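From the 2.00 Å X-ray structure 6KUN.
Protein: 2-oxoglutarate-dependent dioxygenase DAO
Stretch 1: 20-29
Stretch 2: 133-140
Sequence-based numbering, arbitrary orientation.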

# COMPACT_ATOMS: atom_id res chain seq x y z
N GLU B 20 22.96 11.11 12.82
CA GLU B 20 21.71 10.33 12.78
C GLU B 20 21.54 9.54 14.08
O GLU B 20 20.42 9.39 14.59
CB GLU B 20 21.70 9.38 11.59
CG GLU B 20 20.33 8.77 11.23
CD GLU B 20 19.40 9.77 10.62
OE1 GLU B 20 18.30 9.36 10.19
OE2 GLU B 20 19.75 10.97 10.57
N THR B 21 22.65 9.02 14.62
CA THR B 21 22.62 8.31 15.89
C THR B 21 22.18 9.23 17.02
O THR B 21 21.43 8.82 17.92
CB THR B 21 24.01 7.73 16.16
OG1 THR B 21 24.29 6.68 15.21
CG2 THR B 21 24.11 7.18 17.56
N ALA B 22 22.65 10.46 17.01
CA ALA B 22 22.23 11.41 18.02
C ALA B 22 20.77 11.79 17.82
O ALA B 22 20.07 12.07 18.80
CB ALA B 22 23.10 12.66 17.97
N ARG B 23 20.29 11.83 16.59
CA ARG B 23 18.86 12.05 16.38
C ARG B 23 18.06 10.89 16.95
O ARG B 23 16.98 11.10 17.50
CB ARG B 23 18.55 12.22 14.89
CG ARG B 23 19.05 13.56 14.33
CD ARG B 23 18.51 13.84 12.93
NE ARG B 23 17.07 13.74 12.89
CZ ARG B 23 16.39 12.84 12.18
NH1 ARG B 23 17.01 11.98 11.39
NH2 ARG B 23 15.09 12.84 12.25
N LEU B 24 18.58 9.67 16.79
CA LEU B 24 17.94 8.48 17.34
C LEU B 24 17.81 8.60 18.86
O LEU B 24 16.73 8.41 19.41
CB LEU B 24 18.75 7.23 16.98
CG LEU B 24 18.31 5.92 17.65
CD1 LEU B 24 16.85 5.75 17.46
CD2 LEU B 24 19.08 4.75 17.06
N ARG B 25 18.92 8.93 19.53
CA ARG B 25 18.88 8.97 21.00
C ARG B 25 17.93 10.07 21.46
O ARG B 25 17.14 9.88 22.39
CB ARG B 25 20.28 9.19 21.56
CG ARG B 25 20.30 9.23 23.12
CD ARG B 25 21.50 10.06 23.68
NE ARG B 25 22.66 9.69 22.91
CZ ARG B 25 23.36 10.51 22.14
NH1 ARG B 25 23.10 11.82 22.06
NH2 ARG B 25 24.37 10.00 21.45
N ASP B 26 17.96 11.20 20.76
CA ASP B 26 17.12 12.31 21.13
C ASP B 26 15.65 11.97 20.98
O ASP B 26 14.82 12.31 21.83
CB ASP B 26 17.49 13.53 20.29
CG ASP B 26 16.84 14.77 20.78
OD1 ASP B 26 17.22 15.23 21.88
OD2 ASP B 26 15.93 15.26 20.09
N ALA B 27 15.30 11.25 19.93
CA ALA B 27 13.91 10.82 19.76
C ALA B 27 13.50 9.86 20.87
O ALA B 27 12.41 9.98 21.43
CB ALA B 27 13.72 10.17 18.39
N CYS B 28 14.36 8.91 21.21
CA CYS B 28 14.07 7.97 22.28
C CYS B 28 13.95 8.68 23.64
O CYS B 28 13.10 8.31 24.47
CB CYS B 28 15.16 6.90 22.34
SG CYS B 28 15.13 5.76 20.96
N ALA B 29 14.80 9.68 23.89
CA ALA B 29 14.83 10.30 25.20
C ALA B 29 13.66 11.27 25.39
O ALA B 29 13.09 11.37 26.48
CB ALA B 29 16.16 11.03 25.40
N GLY B 133 20.28 -2.72 19.00
CA GLY B 133 21.72 -2.49 19.02
C GLY B 133 22.10 -1.05 18.77
O GLY B 133 23.01 -0.51 19.40
N LYS B 134 21.42 -0.40 17.82
CA LYS B 134 21.70 0.99 17.51
C LYS B 134 21.28 1.91 18.65
O LYS B 134 22.01 2.85 18.97
CB LYS B 134 21.02 1.40 16.19
CG LYS B 134 21.69 0.71 15.00
CD LYS B 134 20.96 1.00 13.70
CE LYS B 134 21.86 0.76 12.48
NZ LYS B 134 22.64 -0.51 12.54
N VAL B 135 20.15 1.63 19.29
CA VAL B 135 19.76 2.40 20.48
C VAL B 135 20.82 2.27 21.57
O VAL B 135 21.29 3.27 22.13
CB VAL B 135 18.37 1.95 20.98
CG1 VAL B 135 18.08 2.53 22.36
CG2 VAL B 135 17.33 2.43 20.01
N ALA B 136 21.24 1.03 21.87
CA ALA B 136 22.32 0.80 22.83
C ALA B 136 23.61 1.55 22.47
O ALA B 136 24.29 2.11 23.34
CB ALA B 136 22.59 -0.70 22.94
N ALA B 137 23.98 1.56 21.19
CA ALA B 137 25.18 2.28 20.79
C ALA B 137 25.01 3.78 20.96
O ALA B 137 25.99 4.48 21.25
CB ALA B 137 25.54 1.94 19.34
N SER B 138 23.80 4.31 20.79
CA SER B 138 23.59 5.74 20.99
C SER B 138 23.80 6.17 22.45
O SER B 138 23.95 7.36 22.72
CB SER B 138 22.20 6.13 20.52
OG SER B 138 21.20 5.86 21.48
N LEU B 139 23.81 5.23 23.38
CA LEU B 139 24.11 5.50 24.78
C LEU B 139 25.53 5.10 25.14
O LEU B 139 25.83 4.91 26.34
CB LEU B 139 23.14 4.74 25.67
CG LEU B 139 21.65 5.02 25.45
CD1 LEU B 139 20.77 4.02 26.20
CD2 LEU B 139 21.34 6.44 25.87
N GLY B 140 26.39 4.97 24.13
CA GLY B 140 27.78 4.57 24.32
C GLY B 140 27.98 3.12 24.70
O GLY B 140 29.05 2.74 25.20

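Two helical segments far apart in sequence cross nearly at right angles in a small contact that joins apolar packing to a forked hydrogen bond from one arginine to a backbone carbonyl. The helix through 20-29 and the helix that begins before Gly133 approach to 9.1 Å between axes, at 94° between their N-to-C directions, and 327 Å² of surface is buried in total. So steep a crossing limits the contact to a short patch on each helix; the backbones come nearest at Arg25 and Ser138, whose CA atoms lie 5.7 Å apart.

Here the polar link forms. Arg25 reaches along the surface of Ser138, its CB 3.5 Å from Ser138 OG, and presents the edge of its guanidinium to the carbonyl: Arg25 NE donates to Ser138 O at 2.7 Å, and Arg25 NH2 donates to Ser138 O at 3.0 Å. The NE bond is the shorter and straighter, 159° at the hydrogen against 137°. The Ser138 hydroxyl turns back to its own helix, OG donating to Val135 O at 2.7 Å, while Ser138 CB meets Thr21 CG2 at 3.7 Å.

One turn earlier in stretch 2, the packing is apolar. Leu24 points toward the other helix and lays CD2 over its backbone, 3.9 Å from Lys134 C and 4.1 Å from Val135 CG2. The same Val135 CG2 lies 4.1 Å from Cys28 SG, so the valine methyl touches side chains from successive turns of stretch 1. Lys134 contributes its CB, 4.0 Å from Leu24 CD2, while its charged end leads away. At the other end, Leu139 CD2 comes within 4.1 Å of Arg25 CG, packing against the aliphatic part of the arginine.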